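Local coordinates for protein arylalkylamine N-Acetyltransferase 2 (Aedes aegypti, PDB 4FD5) that probably transfers acetyl, and perhaps longer acyl groups, from acyl-coenzyme A to the amine of arylalkylamines such as dopamine and serotonin, at residues I23-Q28 with I135-S140; F131-L136 with M167-T172. All coordinates share one frame; numbering follows the deposited sequence.

Contact 1. Residues I23-Q28 with I135-S140; sequences IEHLRQ and ILSVDS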
ATOM      1  N   ILE A  23     -10.190   4.437  -8.691  1.00 16.38           N
ATOM      2  CA  ILE A  23     -10.177   5.368  -7.590  1.00 17.82           C
ATOM      3  C   ILE A  23     -11.526   5.352  -6.864  1.00 16.68           C
ATOM      4  O   ILE A  23     -11.575   5.390  -5.638  1.00 17.48           O
ATOM      5  CB  ILE A  23      -9.747   6.767  -8.054  1.00 18.06           C
ATOM      6  CG1 ILE A  23      -8.260   6.723  -8.425  1.00 21.66           C
ATOM      7  CG2 ILE A  23     -10.018   7.790  -6.947  1.00 20.58           C
ATOM      8  CD1 ILE A  23      -7.756   7.923  -9.180  1.00 23.40           C
ATOM      9  N   GLU A  24     -12.617   5.231  -7.627  1.00 17.06           N
ATOM     10  CA  GLU A  24     -13.933   5.085  -7.023  1.00 19.24           C
ATOM     11  C   GLU A  24     -13.984   3.823  -6.147  1.00 19.05           C
ATOM     12  O   GLU A  24     -14.474   3.882  -5.015  1.00 18.32           O
ATOM     13  CB  GLU A  24     -15.027   5.068  -8.096  1.00 21.73           C
ATOM     14  CG  GLU A  24     -16.447   4.964  -7.552  1.00 22.85           C
ATOM     15  CD  GLU A  24     -16.872   6.136  -6.664  1.00 26.05           C
ATOM     16  OE1 GLU A  24     -16.231   7.208  -6.676  1.00 28.63           O
ATOM     17  OE2 GLU A  24     -17.874   5.969  -5.936  1.00 29.72           O
ATOM     18  N   HIS A  25     -13.440   2.708  -6.644  1.00 19.05           N
ATOM     19  CA  HIS A  25     -13.392   1.475  -5.839  1.00 19.11           C
ATOM     20  C   HIS A  25     -12.713   1.812  -4.519  1.00 18.61           C
ATOM     21  O   HIS A  25     -13.223   1.463  -3.440  1.00 18.32           O
ATOM     22  CB  HIS A  25     -12.669   0.338  -6.583  1.00 16.19           C
ATOM     23  CG  HIS A  25     -12.119  -0.751  -5.691  1.00 18.51           C
ATOM     24  ND1 HIS A  25     -12.857  -1.850  -5.295  1.00 21.46           N
ATOM     25  CD2 HIS A  25     -10.890  -0.913  -5.137  1.00 19.18           C
ATOM     26  CE1 HIS A  25     -12.106  -2.637  -4.530  1.00 13.62           C
ATOM     27  NE2 HIS A  25     -10.912  -2.090  -4.422  1.00 19.23           N
ATOM     28  N   LEU A  26     -11.596   2.539  -4.588  1.00 17.41           N
ATOM     29  CA  LEU A  26     -10.859   2.831  -3.358  1.00 16.46           C
ATOM     30  C   LEU A  26     -11.729   3.693  -2.433  1.00 19.68           C
ATOM     31  O   LEU A  26     -11.873   3.391  -1.236  1.00 19.73           O
ATOM     32  CB  LEU A  26      -9.489   3.467  -3.656  1.00 16.15           C
ATOM     33  CG  LEU A  26      -8.528   2.541  -4.426  1.00 16.64           C
ATOM     34  CD1 LEU A  26      -7.246   3.253  -4.860  1.00 18.67           C
ATOM     35  CD2 LEU A  26      -8.187   1.285  -3.604  1.00 17.76           C
ATOM     36  N   ARG A  27     -12.376   4.714  -3.000  1.00 19.03           N
ATOM     37  CA  ARG A  27     -13.184   5.605  -2.183  1.00 20.88           C
ATOM     38  C   ARG A  27     -14.229   4.805  -1.460  1.00 22.41           C
ATOM     39  O   ARG A  27     -14.576   5.114  -0.322  1.00 23.54           O
ATOM     40  CB  ARG A  27     -13.914   6.630  -3.038  1.00 21.24           C
ATOM     41  CG  ARG A  27     -13.044   7.704  -3.590  1.00 22.19           C
ATOM     42  CD  ARG A  27     -13.907   8.841  -4.141  1.00 23.03           C
ATOM     43  NE  ARG A  27     -13.098   9.752  -4.935  1.00 26.69           N
ATOM     44  CZ  ARG A  27     -13.006   9.705  -6.263  1.00 27.49           C
ATOM     45  NH1 ARG A  27     -13.693   8.801  -6.958  1.00 25.43           N
ATOM     46  NH2 ARG A  27     -12.233  10.576  -6.901  1.00 30.60           N
ATOM     47  N   GLN A  28     -14.741   3.780  -2.129  1.00 22.12           N
ATOM     48  CA  GLN A  28     -15.916   3.116  -1.604  1.00 24.96           C
ATOM     49  C   GLN A  28     -15.510   2.009  -0.671  1.00 24.39           C
ATOM     50  O   GLN A  28     -16.254   1.677   0.257  1.00 28.75           O
ATOM     51  CB  GLN A  28     -16.792   2.558  -2.724  1.00 26.21           C
ATOM     52  CG  GLN A  28     -17.502   3.620  -3.546  1.00 27.31           C
ATOM     53  CD  GLN A  28     -18.541   4.386  -2.749  1.00 28.68           C
ATOM     54  OE1 GLN A  28     -19.135   3.859  -1.800  1.00 33.55           O
ATOM     55  NE2 GLN A  28     -18.764   5.638  -3.127  1.00 29.80           N
ATOM     56  N   ILE A 135      -1.204  -0.534  -2.218  1.00 13.08           N
ATOM     57  CA  ILE A 135      -2.560  -0.816  -1.768  1.00 12.98           C
ATOM     58  C   ILE A 135      -2.966  -2.207  -2.219  1.00 13.74           C
ATOM     59  O   ILE A 135      -2.724  -2.571  -3.363  1.00 13.66           O
ATOM     60  CB  ILE A 135      -3.580   0.185  -2.358  1.00 15.75           C
ATOM     61  CG1 ILE A 135      -3.374   1.562  -1.726  1.00 17.05           C
ATOM     62  CG2 ILE A 135      -5.003  -0.310  -2.133  1.00 15.30           C
ATOM     63  CD1 ILE A 135      -4.387   2.600  -2.198  1.00 18.90           C
ATOM     64  N   LEU A 136      -3.574  -2.983  -1.320  1.00 13.69           N
ATOM     65  CA  LEU A 136      -4.188  -4.258  -1.684  1.00 13.21           C
ATOM     66  C   LEU A 136      -5.618  -4.202  -1.168  1.00 14.17           C
ATOM     67  O   LEU A 136      -5.841  -4.060   0.044  1.00 14.41           O
ATOM     68  CB  LEU A 136      -3.425  -5.425  -1.040  1.00 14.65           C
ATOM     69  CG  LEU A 136      -4.002  -6.830  -1.223  1.00 14.79           C
ATOM     70  CD1 LEU A 136      -4.062  -7.207  -2.698  1.00 14.79           C
ATOM     71  CD2 LEU A 136      -3.155  -7.812  -0.445  1.00 14.64           C
ATOM     72  N   SER A 137      -6.575  -4.303  -2.084  1.00 12.91           N
ATOM     73  CA  SER A 137      -7.978  -4.024  -1.758  1.00 14.43           C
ATOM     74  C   SER A 137      -8.887  -5.001  -2.498  1.00 15.30           C
ATOM     75  O   SER A 137      -8.698  -5.230  -3.689  1.00 13.46           O
ATOM     76  CB  SER A 137      -8.322  -2.583  -2.184  1.00 16.43           C
ATOM     77  OG  SER A 137      -9.688  -2.299  -1.934  1.00 18.47           O
ATOM     78  N   VAL A 138      -9.849  -5.605  -1.793  1.00 13.82           N
ATOM     79  CA  VAL A 138     -10.807  -6.500  -2.436  1.00 15.95           C
ATOM     80  C   VAL A 138     -12.208  -6.122  -1.973  1.00 15.65           C
ATOM     81  O   VAL A 138     -12.462  -6.030  -0.773  1.00 18.24           O
ATOM     82  CB  VAL A 138     -10.535  -7.982  -2.083  1.00 14.39           C
ATOM     83  CG1 VAL A 138     -11.601  -8.904  -2.729  1.00 14.98           C
ATOM     84  CG2 VAL A 138      -9.138  -8.377  -2.510  1.00 17.78           C
ATOM     85  N   ASP A 139     -13.088  -5.870  -2.934  1.00 17.05           N
ATOM     86  CA  ASP A 139     -14.479  -5.495  -2.693  1.00 17.36           C
ATOM     87  C   ASP A 139     -15.174  -6.602  -1.886  1.00 18.80           C
ATOM     88  O   ASP A 139     -14.985  -7.784  -2.171  1.00 18.71           O
ATOM     89  CB  ASP A 139     -15.178  -5.292  -4.044  1.00 19.08           C
ATOM     90  CG  ASP A 139     -16.583  -4.733  -3.904  1.00 24.17           C
ATOM     91  OD1 ASP A 139     -17.433  -5.407  -3.287  1.00 24.35           O
ATOM     92  OD2 ASP A 139     -16.851  -3.621  -4.421  1.00 22.49           O
ATOM     93  N   SER A 140     -15.941  -6.225  -0.870  1.00 19.13           N
ATOM     94  CA  SER A 140     -16.574  -7.219   0.006  1.00 20.88           C
ATOM     95  C   SER A 140     -17.400  -8.252  -0.763  1.00 20.84           C
ATOM     96  O   SER A 140     -17.507  -9.406  -0.329  1.00 20.27           O
ATOM     97  CB  SER A 140     -17.439  -6.548   1.081  1.00 21.85           C
ATOM     98  OG  SER A 140     -18.522  -5.842   0.487  1.00 22.69           O
TER
HETATM   99  O   HOH W   1     -15.490  -2.275  -6.205  1.00 26.71           O
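His25 and Ser137 form the polar heart of this contact, and Leu26 with Ile135 its apolar half. The His25 ring stands out from the helix toward the strand, with CG anti to the backbone N (chi1 158°). Its NE2 and Ser137 OG share a hydrogen bond of 2.8 Å. The hydroxyl approaches the ring obliquely. Ser137 OG is also anti to its own backbone N (chi1 178°), which carries it out toward the imidazole.

Another part of the same ring meets the chain edge-on. CE1 lies 3.7 Å from Asp139 N, which sits in the ring plane. Water 1 lies in that plane too, 2.8 Å from His25 ND1. The water donates to Asp139 OD2 at 2.6 Å and so bridges imidazole and carboxylate. Both ring nitrogens thus have a polar partner in this buried place, and the ring is held at two points. The Asp139 carboxylate has a direct salt bridge as well, to Arg141.

Leu26 and Ile135 meet tip to tip. Leu26 CD2 touches Ile135 CG2 at 3.9 Å, while Leu26 CD1 lies 4.0 Å from Ile135 CD1. Both branches of the leucine are therefore used. Leu26 CD2 also comes within 4.1 Å of Ser137 CB, so the apolar patch runs up to the polar pair.

The short helix and strand segments pass at 77°, their axes 9.5 Å apart. Helix 19-29 thus lies across one face of the central sheet. Strand 75-85 pairs with strand 129-138 and adds Ile75, Val78 and Leu80 beneath His25 and Leu26. Phe30 and Phe31, from the loop after the helix, and Ser56 of helix 50-60 pack nearby. Leu136 and Val138 point away from this contact, to helix 147-161.

Contact 2. Residues F131-L136 with M167-T172; sequences FEIRIL and MKTDAT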
ATOM      1  N   PHE A 131      10.136  -2.896  -6.358  1.00 14.82           N
ATOM      2  CA  PHE A 131       8.723  -2.945  -6.717  1.00 15.55           C
ATOM      3  C   PHE A 131       7.899  -2.890  -5.431  1.00 13.84           C
ATOM      4  O   PHE A 131       7.971  -3.813  -4.613  1.00 14.99           O
ATOM      5  CB  PHE A 131       8.477  -4.253  -7.471  1.00 15.39           C
ATOM      6  CG  PHE A 131       7.118  -4.366  -8.114  1.00 15.37           C
ATOM      7  CD1 PHE A 131       6.007  -4.727  -7.369  1.00 13.31           C
ATOM      8  CD2 PHE A 131       6.973  -4.192  -9.484  1.00 14.85           C
ATOM      9  CE1 PHE A 131       4.745  -4.864  -7.973  1.00 13.07           C
ATOM     10  CE2 PHE A 131       5.723  -4.333 -10.105  1.00 15.70           C
ATOM     11  CZ  PHE A 131       4.604  -4.673  -9.351  1.00 14.99           C
ATOM     12  N   GLU A 132       7.126  -1.812  -5.254  1.00 14.00           N
ATOM     13  CA  GLU A 132       6.409  -1.584  -3.997  1.00 14.19           C
ATOM     14  C   GLU A 132       4.899  -1.804  -4.101  1.00 15.04           C
ATOM     15  O   GLU A 132       4.214  -1.139  -4.886  1.00 15.09           O
ATOM     16  CB  GLU A 132       6.699  -0.168  -3.454  1.00 14.16           C
ATOM     17  CG  GLU A 132       6.154   0.052  -2.043  1.00 17.18           C
ATOM     18  CD  GLU A 132       6.350   1.475  -1.540  1.00 21.81           C
ATOM     19  OE1 GLU A 132       6.478   2.418  -2.368  1.00 20.68           O
ATOM     20  OE2 GLU A 132       6.356   1.647  -0.297  1.00 27.73           O
ATOM     21  N   ILE A 133       4.376  -2.721  -3.286  1.00 13.64           N
ATOM     22  CA  ILE A 133       2.936  -2.936  -3.207  1.00 13.41           C
ATOM     23  C   ILE A 133       2.406  -1.888  -2.236  1.00 13.16           C
ATOM     24  O   ILE A 133       2.773  -1.878  -1.061  1.00 14.46           O
ATOM     25  CB  ILE A 133       2.595  -4.345  -2.680  1.00 13.61           C
ATOM     26  CG1 ILE A 133       3.176  -5.426  -3.577  1.00 15.24           C
ATOM     27  CG2 ILE A 133       1.078  -4.542  -2.581  1.00 15.59           C
ATOM     28  CD1 ILE A 133       3.404  -6.749  -2.846  1.00 16.61           C
ATOM     29  N   ARG A 134       1.556  -0.992  -2.725  1.00 11.96           N
ATOM     30  CA  ARG A 134       1.102   0.134  -1.918  1.00 14.16           C
ATOM     31  C   ARG A 134      -0.300  -0.035  -1.375  1.00 15.17           C
ATOM     32  O   ARG A 134      -0.562   0.327  -0.219  1.00 17.24           O
ATOM     33  CB  ARG A 134       1.210   1.437  -2.709  1.00 12.75           C
ATOM     34  CG  ARG A 134       2.650   1.736  -3.040  1.00 13.64           C
ATOM     35  CD  ARG A 134       2.834   3.073  -3.768  1.00 16.36           C
ATOM     36  NE  ARG A 134       4.264   3.307  -3.924  1.00 17.67           N
ATOM     37  CZ  ARG A 134       4.826   4.085  -4.843  1.00 20.19           C
ATOM     38  NH1 ARG A 134       4.080   4.759  -5.713  1.00 17.52           N
ATOM     39  NH2 ARG A 134       6.151   4.186  -4.880  1.00 19.98           N
ATOM     40  N   ILE A 135      -1.204  -0.534  -2.218  1.00 13.08           N
ATOM     41  CA  ILE A 135      -2.560  -0.816  -1.768  1.00 12.98           C
ATOM     42  C   ILE A 135      -2.966  -2.207  -2.219  1.00 13.74           C
ATOM     43  O   ILE A 135      -2.724  -2.571  -3.363  1.00 13.66           O
ATOM     44  CB  ILE A 135      -3.580   0.185  -2.358  1.00 15.75           C
ATOM     45  CG1 ILE A 135      -3.374   1.562  -1.726  1.00 17.05           C
ATOM     46  CG2 ILE A 135      -5.003  -0.310  -2.133  1.00 15.30           C
ATOM     47  CD1 ILE A 135      -4.387   2.600  -2.198  1.00 18.90           C
ATOM     48  N   LEU A 136      -3.574  -2.983  -1.320  1.00 13.69           N
ATOM     49  CA  LEU A 136      -4.188  -4.258  -1.684  1.00 13.21           C
ATOM     50  C   LEU A 136      -5.618  -4.202  -1.168  1.00 14.17           C
ATOM     51  O   LEU A 136      -5.841  -4.060   0.044  1.00 14.41           O
ATOM     52  CB  LEU A 136      -3.425  -5.425  -1.040  1.00 14.65           C
ATOM     53  CG  LEU A 136      -4.002  -6.830  -1.223  1.00 14.79           C
ATOM     54  CD1 LEU A 136      -4.062  -7.207  -2.698  1.00 14.79           C
ATOM     55  CD2 LEU A 136      -3.155  -7.812  -0.445  1.00 14.64           C
ATOM     56  N   MET A 167      10.755  -7.016  -4.067  1.00 14.92           N
ATOM     57  CA  MET A 167       9.465  -6.389  -3.805  1.00 15.17           C
ATOM     58  C   MET A 167       9.381  -5.980  -2.343  1.00 15.73           C
ATOM     59  O   MET A 167      10.004  -6.602  -1.484  1.00 14.61           O
ATOM     60  CB  MET A 167       8.319  -7.351  -4.106  1.00 15.05           C
ATOM     61  CG  MET A 167       8.284  -7.922  -5.525  1.00 15.51           C
ATOM     62  SD  MET A 167       6.939  -9.098  -5.740  1.00 16.58           S
ATOM     63  CE  MET A 167       5.543  -8.007  -6.026  1.00 15.92           C
ATOM     64  N   LYS A 168       8.577  -4.955  -2.073  1.00 14.77           N
ATOM     65  CA  LYS A 168       8.504  -4.362  -0.736  1.00 15.33           C
ATOM     66  C   LYS A 168       7.075  -3.946  -0.473  1.00 15.79           C
ATOM     67  O   LYS A 168       6.378  -3.540  -1.395  1.00 15.37           O
ATOM     68  CB  LYS A 168       9.422  -3.128  -0.692  1.00 17.14           C
ATOM     69  CG  LYS A 168       9.297  -2.226   0.537  1.00 21.18           C
ATOM     70  CD  LYS A 168      10.171  -0.978   0.354  1.00 23.30           C
ATOM     71  CE  LYS A 168      10.232  -0.114   1.617  1.00 23.62           C
ATOM     72  NZ  LYS A 168       9.023   0.732   1.779  1.00 23.96           N
ATOM     73  N   THR A 169       6.622  -4.047   0.775  1.00 14.80           N
ATOM     74  CA  THR A 169       5.336  -3.457   1.130  1.00 13.62           C
ATOM     75  C   THR A 169       5.383  -2.924   2.562  1.00 16.27           C
ATOM     76  O   THR A 169       5.977  -3.551   3.442  1.00 15.48           O
ATOM     77  CB  THR A 169       4.161  -4.453   0.936  1.00 14.13           C
ATOM     78  OG1 THR A 169       2.908  -3.768   1.043  1.00 16.02           O
ATOM     79  CG2 THR A 169       4.206  -5.560   1.983  1.00 16.61           C
ATOM     80  N   ASP A 170       4.770  -1.765   2.788  1.00 14.93           N
ATOM     81  CA  ASP A 170       4.672  -1.211   4.128  1.00 15.77           C
ATOM     82  C   ASP A 170       3.251  -1.512   4.599  1.00 16.48           C
ATOM     83  O   ASP A 170       2.321  -0.739   4.366  1.00 19.86           O
ATOM     84  CB  ASP A 170       4.978   0.298   4.123  1.00 17.12           C
ATOM     85  CG  ASP A 170       6.384   0.618   3.593  1.00 20.61           C
ATOM     86  OD1 ASP A 170       7.181  -0.323   3.353  1.00 22.26           O
ATOM     87  OD2 ASP A 170       6.686   1.816   3.393  1.00 26.28           O
ATOM     88  N   ALA A 171       3.107  -2.666   5.241  1.00 15.04           N
ATOM     89  CA  ALA A 171       1.829  -3.263   5.524  1.00 17.22           C
ATOM     90  C   ALA A 171       1.338  -2.790   6.871  1.00 18.00           C
ATOM     91  O   ALA A 171       1.921  -3.118   7.902  1.00 16.54           O
ATOM     92  CB  ALA A 171       1.952  -4.768   5.510  1.00 16.78           C
ATOM     93  N   THR A 172       0.272  -2.002   6.848  1.00 17.44           N
ATOM     94  CA  THR A 172      -0.247  -1.400   8.072  1.00 18.03           C
ATOM     95  C   THR A 172      -1.270  -2.279   8.751  1.00 19.61           C
ATOM     96  O   THR A 172      -1.566  -2.072   9.928  1.00 19.48           O
ATOM     97  CB  THR A 172      -0.907  -0.038   7.782  1.00 19.24           C
ATOM     98  OG1 THR A 172      -1.996  -0.225   6.865  1.00 20.00           O
ATOM     99  CG2 THR A 172       0.104   0.918   7.173  1.00 20.03           C
TER
HETATM  100  O   HOH W   2       3.843  -0.025   0.740  1.00 18.37           O
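The Phe131 ring meets the methyl end of Met167, which approaches obliquely, with CE 3.6 Å from Phe131 CD1. The Phe164 ring also packs on Phe131, edge to face. The two side chains of Phe131 and Met167 run side by side. Met167 is bent at its last torsion (chi3 81°), which helps place CE by the ring. The same methyl touches Ile133 CD1 at 4.0 Å. On this side of the sheet helix 147-161 closes over the group.

The other flat groups belong to the opposite side. Glu132 presents OE1 at the edge of the Arg134 guanidinium, near its plane, but NE meets that oxygen from above the carboxylate plane. Arg134 grips OE1 side-on through NE, at 2.8 Å, and through NH2. Glu132 OE2 forms a longer salt bridge of 3.5 Å to Lys168 NZ. Asp170 takes that same ammonium more closely, with OD1 2.6 Å from Lys168 NZ. The two carboxylates stand only 3.7 Å apart between Glu132 OE2 and Asp170 OD2, their planes turned by 70°. The shared lysine, with Arg134 behind Glu132, probably offsets the repulsion. Asn116 bonds to both Lys168 and Asp170.

Parallel pairing joins the backbones at the start: Lys168 N donates to Phe131 O, and Ile133 N to Lys168 O. Farther on the strands part. Thr169 OG1 donates to Ile133 O at 2.8 Å, and water 2 links that carbonyl with Asp170 N. By Leu136 and Thr172 the CA atoms are 10.9 Å apart. Arg134 and Ile135 both face Leu80 as a classic beta bulge. Strand 129-138, helix 147-161 and strand 166-171 make a beta-alpha-beta unit. A bulged strand splaying from its parallel neighbour is a hallmark of the GNAT fold, where the V-shaped opening receives acyl-CoA.

How the contacts relate
Both contacts use strand 129-138 and share Ile135 and Leu136; their centres are about 15 Å apart. Contact 2 holds the first half of the strand against strand 166-171, about 4 Å from the centre of the chain. Contact 1 begins at the bulge, with Ile135, and packs the second half under helix 19-29, about 12 Å from that centre. Strand 75-85 stays paired with it through both contacts, while strand 166-171 diverges. In GNAT enzymes the acyl-CoA typically enters this opening, and the turn after the strand binds its pyrophosphate. Here that turn would begin near Asp139 and Arg141, so contact 1 probably borders the cofactor site and contact 2 closes its inner end.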